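Local coordinates for N-acetylmuramoyl-L-alanine amidase (Mycolicibacterium smegmatis, PDB 7AGM), which probably cleaves the amide bond between N-acetylmuramic acid and L-alanine in peptidoglycan, acting as a zinc-dependent hydrolase, at residues 15-27 / 39-53. Residues are numbered along the deposited sequence; the frame is centred on the assembly and turned at random. Where two conformers were deposited one is given.
Sequences PGHNGANDASIGR and CQESGTATDDGYPEH. With ZN (zinc ion), chain C.
The imidazole of His-17 lies with one face against the backbone of Gly-43, whose CA stands 3.6 Å from the ring centroid in a CH-pi contact almost on the ring normal. Both ring nitrogens are engaged at the edge. His-17 NE2 binds the zinc ion at 2.1 Å, while His-17 ND1 donates to Glu-41 O at 2.9 Å, meeting it from above the carbonyl plane; together with the zinc bond and Gly-43 CA on the face, this holds the ring's rotation, and it would tend to make the imidazole a stronger metal donor. Glu-52, with CG anti to its backbone N (chi1 -180°) and the chain extended, brings OE2 to the same zinc, its carboxylate turned 67° from the imidazole. The other oxygen, OE1, accepts from Thr-44 N on its anti lone pair and from a zinc-bound water. Over one face of the His-53 ring come Asn-18 O and Gly-19 CA, while its ND1 is hydrogen-bonded to Asp-81 OD1.

Farther along, Ile-25 CB packs on Gln-40 CB beside a nearly straight bond from Gln-40 N to Ile-25 O. Glu-41 O and Thr-44 N thus exemplify outer-shell bonds positioning metal ligands. The loop after strand 10-15 gives His-17, the first turn of helix 52-69 Glu-52 and strand 102-109 His-107; with three waters they form the His-Glu-His zinc site of the Amidase_3 family of N-acetylmuramoyl-L-alanine amidases.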
loop_
_atom_site.group_PDB
_atom_site.type_symbol
_atom_site.label_atom_id
_atom_site.label_comp_id
_atom_site.label_asym_id
_atom_site.label_seq_id
_atom_site.Cartn_x
_atom_site.Cartn_y
_atom_site.Cartn_z
ATOM N N PRO A 15 3.165 -5.451 1.948
ATOM C CA PRO A 15 4.366 -4.598 1.949
ATOM C C PRO A 15 5.088 -4.729 0.617
ATOM O O PRO A 15 5.548 -5.813 0.245
ATOM C CB PRO A 15 5.198 -5.144 3.115
ATOM C CG PRO A 15 4.716 -6.551 3.325
ATOM C CD PRO A 15 3.303 -6.653 2.791
ATOM N N GLY A 16 5.150 -3.618 -0.116
ATOM C CA GLY A 16 5.630 -3.666 -1.487
ATOM C C GLY A 16 7.052 -4.195 -1.591
ATOM O O GLY A 16 7.894 -3.971 -0.712
ATOM N N HIS A 17 7.300 -4.929 -2.681
ATOM C CA HIS A 17 8.611 -5.397 -3.128
ATOM C C HIS A 17 9.116 -6.567 -2.297
ATOM O O HIS A 17 8.393 -7.055 -1.427
ATOM C CB HIS A 17 9.604 -4.234 -3.240
ATOM C CG HIS A 17 9.048 -3.082 -4.011
ATOM N ND1 HIS A 17 9.009 -3.060 -5.389
ATOM C CD2 HIS A 17 8.451 -1.939 -3.597
ATOM C CE1 HIS A 17 8.433 -1.940 -5.791
ATOM N NE2 HIS A 17 8.075 -1.248 -4.725
ATOM N N ASN A 18 10.329 -7.045 -2.585
ATOM C CA ASN A 18 10.909 -8.200 -1.912
ATOM C C ASN A 18 12.180 -7.789 -1.187
ATOM O O ASN A 18 12.864 -6.844 -1.590
ATOM C CB ASN A 18 11.348 -9.294 -2.899
ATOM C CG ASN A 18 10.280 -9.672 -3.898
ATOM O OD1 ASN A 18 9.093 -9.742 -3.580
ATOM N ND2 ASN A 18 10.710 -9.947 -5.125
ATOM N N GLY A 19 12.520 -8.548 -0.142
ATOM C CA GLY A 19 13.782 -8.338 0.544
ATOM C C GLY A 19 14.993 -8.802 -0.238
ATOM O O GLY A 19 16.117 -8.413 0.090
ATOM N N ALA A 20 14.788 -9.639 -1.253
ATOM C CA ALA A 20 15.853 -10.026 -2.162
ATOM C C ALA A 20 15.231 -10.352 -3.510
ATOM O O ALA A 20 14.070 -10.766 -3.587
ATOM C CB ALA A 20 16.642 -11.224 -1.632
ATOM N N ASN A 21 16.008 -10.154 -4.572
ATOM C CA ASN A 21 15.524 -10.366 -5.928
ATOM C C ASN A 21 16.486 -11.259 -6.697
ATOM O O ASN A 21 17.689 -11.287 -6.425
ATOM C CB ASN A 21 15.343 -9.044 -6.684
ATOM C CG ASN A 21 14.262 -8.178 -6.081
ATOM O OD1 ASN A 21 13.074 -8.368 -6.348
ATOM N ND2 ASN A 21 14.668 -7.218 -5.260
ATOM N N ASP A 22 15.934 -12.003 -7.657
ATOM C CA ASP A 22 16.749 -12.799 -8.567
ATOM C C ASP A 22 16.312 -12.563 -10.009
ATOM O O ASP A 22 15.593 -11.599 -10.296
ATOM C CB ASP A 22 16.706 -14.293 -8.210
ATOM C CG ASP A 22 15.359 -14.951 -8.522
ATOM O OD1 ASP A 22 14.358 -14.255 -8.818
ATOM O OD2 ASP A 22 15.302 -16.194 -8.460
ATOM N N ALA A 23 16.718 -13.447 -10.922
ATOM C CA ALA A 23 16.402 -13.249 -12.335
ATOM C C ALA A 23 14.929 -13.479 -12.645
ATOM O O ALA A 23 14.462 -13.061 -13.710
ATOM C CB ALA A 23 17.265 -14.155 -13.213
ATOM N N SER A 24 14.189 -14.127 -11.746
ATOM C CA SER A 24 12.790 -14.440 -12.020
ATOM C C SER A 24 11.863 -13.236 -11.892
ATOM O O SER A 24 10.698 -13.330 -12.290
ATOM C CB SER A 24 12.305 -15.595 -11.137
ATOM O OG SER A 24 12.543 -15.336 -9.765
ATOM N N ILE A 25 12.343 -12.107 -11.363
ATOM C CA ILE A 25 11.492 -10.927 -11.248
ATOM C C ILE A 25 11.234 -10.246 -12.584
ATOM O O ILE A 25 10.333 -9.406 -12.668
ATOM C CB ILE A 25 12.000 -9.919 -10.196
ATOM C CG1 ILE A 25 13.215 -9.149 -10.718
ATOM C CG2 ILE A 25 12.309 -10.635 -8.880
ATOM C CD1 ILE A 25 13.683 -8.044 -9.784
ATOM N N GLY A 26 11.990 -10.584 -13.630
ATOM C CA GLY A 26 11.732 -10.026 -14.948
ATOM C C GLY A 26 10.676 -10.744 -15.768
ATOM O O GLY A 26 10.242 -10.208 -16.794
ATOM N N ARG A 27 10.255 -11.934 -15.343
ATOM C CA ARG A 27 9.228 -12.681 -16.060
ATOM C C ARG A 27 7.935 -11.877 -16.144
ATOM O O ARG A 27 7.563 -11.167 -15.206
ATOM C CB ARG A 27 8.964 -14.007 -15.345
ATOM C CG ARG A 27 7.921 -14.879 -16.029
ATOM C CD ARG A 27 7.683 -16.169 -15.264
ATOM N NE ARG A 27 7.267 -15.924 -13.886
ATOM C CZ ARG A 27 6.006 -15.749 -13.505
ATOM N NH1 ARG A 27 5.030 -15.787 -14.402
ATOM N NH2 ARG A 27 5.720 -15.532 -12.228
ATOM N N CYS A 39 7.293 -9.343 -13.193
ATOM C CA CYS A 39 6.847 -10.003 -11.964
ATOM C C CYS A 39 7.096 -9.134 -10.736
ATOM O O CYS A 39 6.203 -8.938 -9.905
ATOM C CB CYS A 39 7.569 -11.351 -11.838
ATOM S SG CYS A 39 7.665 -12.049 -10.172
ATOM N N GLN A 40 8.310 -8.611 -10.596
ATOM C CA GLN A 40 8.614 -7.722 -9.487
ATOM C C GLN A 40 9.582 -6.637 -9.931
ATOM O O GLN A 40 10.212 -6.723 -10.987
ATOM C CB GLN A 40 9.179 -8.470 -8.270
ATOM C CG GLN A 40 8.125 -8.876 -7.248
ATOM C CD GLN A 40 7.389 -7.683 -6.655
ATOM O OE1 GLN A 40 7.856 -6.546 -6.725
ATOM N NE2 GLN A 40 6.230 -7.942 -6.064
ATOM N N GLU A 41 9.666 -5.598 -9.105
ATOM C CA GLU A 41 10.668 -4.552 -9.220
ATOM C C GLU A 41 11.376 -4.471 -7.880
ATOM O O GLU A 41 10.785 -4.766 -6.838
ATOM C CB GLU A 41 10.033 -3.187 -9.485
ATOM C CG GLU A 41 9.485 -3.009 -10.869
ATOM C CD GLU A 41 10.576 -2.882 -11.911
ATOM O OE1 GLU A 41 11.690 -2.430 -11.570
ATOM O OE2 GLU A 41 10.317 -3.243 -13.074
ATOM N N SER A 42 12.645 -4.060 -7.903
ATOM C CA SER A 42 13.412 -4.005 -6.664
ATOM C C SER A 42 12.834 -2.996 -5.677
ATOM O O SER A 42 12.932 -3.190 -4.460
ATOM C CB SER A 42 14.871 -3.665 -6.972
ATOM O OG SER A 42 14.954 -2.457 -7.706
ATOM N N GLY A 43 12.226 -1.930 -6.172
ATOM C CA GLY A 43 11.832 -0.826 -5.327
ATOM C C GLY A 43 12.893 0.260 -5.299
ATOM O O GLY A 43 14.039 0.067 -5.704
ATOM N N THR A 44 12.491 1.432 -4.816
ATOM C CA THR A 44 13.402 2.563 -4.762
ATOM C C THR A 44 14.177 2.534 -3.447
ATOM O O THR A 44 14.148 1.552 -2.702
ATOM C CB THR A 44 12.657 3.868 -5.050
ATOM O OG1 THR A 44 13.606 4.932 -5.232
ATOM C CG2 THR A 44 11.698 4.218 -3.913
ATOM N N ALA A 45 14.905 3.610 -3.167
ATOM C CA ALA A 45 15.702 3.721 -1.955
ATOM C C ALA A 45 15.985 5.191 -1.710
ATOM O O ALA A 45 15.864 6.027 -2.613
ATOM C CB ALA A 45 17.034 2.962 -2.065
ATOM N N THR A 46 16.358 5.497 -0.472
ATOM C CA THR A 46 16.840 6.838 -0.182
ATOM C C THR A 46 18.159 7.068 -0.918
ATOM O O THR A 46 18.782 6.134 -1.431
ATOM C CB THR A 46 17.016 7.053 1.327
ATOM O OG1 THR A 46 18.085 6.231 1.823
ATOM C CG2 THR A 46 15.720 6.700 2.079
ATOM N N ASP A 47 18.578 8.334 -0.984
ATOM C CA ASP A 47 19.834 8.654 -1.653
ATOM C C ASP A 47 20.979 7.826 -1.090
ATOM O O ASP A 47 21.854 7.366 -1.832
ATOM C CB ASP A 47 20.152 10.142 -1.497
ATOM C CG ASP A 47 19.288 11.018 -2.371
ATOM O OD1 ASP A 47 18.797 10.525 -3.407
ATOM O OD2 ASP A 47 19.109 12.204 -2.025
ATOM N N ASP A 48 20.980 7.610 0.219
ATOM C CA ASP A 48 22.056 6.885 0.871
ATOM C C ASP A 48 21.736 5.413 1.113
ATOM O O ASP A 48 22.450 4.753 1.877
ATOM C CB ASP A 48 22.494 7.608 2.141
ATOM C CG ASP A 48 21.345 7.914 3.062
ATOM O OD1 ASP A 48 21.562 8.641 4.053
ATOM O OD2 ASP A 48 20.224 7.425 2.813
ATOM N N GLY A 49 20.696 4.884 0.474
ATOM C CA GLY A 49 20.565 3.453 0.294
ATOM C C GLY A 49 19.652 2.709 1.243
ATOM O O GLY A 49 19.725 1.475 1.293
ATOM N N TYR A 50 18.818 3.395 2.008
ATOM C CA TYR A 50 17.809 2.691 2.791
ATOM C C TYR A 50 16.705 2.250 1.837
ATOM O O TYR A 50 16.109 3.099 1.166
ATOM C CB TYR A 50 17.254 3.587 3.899
ATOM C CG TYR A 50 16.151 2.941 4.706
ATOM C CD1 TYR A 50 16.399 1.835 5.524
ATOM C CD2 TYR A 50 14.856 3.431 4.651
ATOM C CE1 TYR A 50 15.369 1.234 6.254
ATOM C CE2 TYR A 50 13.831 2.845 5.371
ATOM C CZ TYR A 50 14.089 1.753 6.174
ATOM O OH TYR A 50 13.047 1.193 6.881
ATOM N N PRO A 51 16.437 0.950 1.699
ATOM C CA PRO A 51 15.561 0.488 0.614
ATOM C C PRO A 51 14.079 0.519 0.945
ATOM O O PRO A 51 13.645 0.282 2.077
ATOM C CB PRO A 51 16.016 -0.962 0.404
ATOM C CG PRO A 51 16.503 -1.401 1.747
ATOM C CD PRO A 51 17.051 -0.169 2.442
ATOM N N GLU A 52 13.298 0.815 -0.103
ATOM C CA GLU A 52 11.843 0.783 0.001
ATOM C C GLU A 52 11.347 -0.516 0.626
ATOM O O GLU A 52 10.445 -0.499 1.473
ATOM C CB GLU A 52 11.211 0.972 -1.377
ATOM C CG GLU A 52 9.688 0.947 -1.317
ATOM C CD GLU A 52 9.038 1.087 -2.674
ATOM O OE1 GLU A 52 9.771 1.278 -3.668
ATOM O OE2 GLU A 52 7.791 0.995 -2.752
ATOM N N HIS A 53 11.934 -1.653 0.239
ATOM C CA HIS A 53 11.399 -2.926 0.712
ATOM C C HIS A 53 11.497 -3.064 2.229
ATOM O O HIS A 53 10.640 -3.709 2.841
ATOM C CB HIS A 53 12.050 -4.106 -0.017
ATOM C CG HIS A 53 13.468 -4.381 0.385
ATOM N ND1 HIS A 53 13.802 -5.054 1.543
ATOM C CD2 HIS A 53 14.638 -4.117 -0.243
ATOM C CE1 HIS A 53 15.115 -5.176 1.620
ATOM N NE2 HIS A 53 15.647 -4.619 0.545
HETATM ZN ZN ZN C . 6.904 0.498 -4.534
HETATM O O HOH W 1 11.261 -6.606 -5.160
HETATM O O HOH W 2 8.247 1.214 -6.045
HETATM O O HOH W 3 6.093 0.270 -6.598
HETATM O O HOH W 4 6.616 2.520 -4.900
#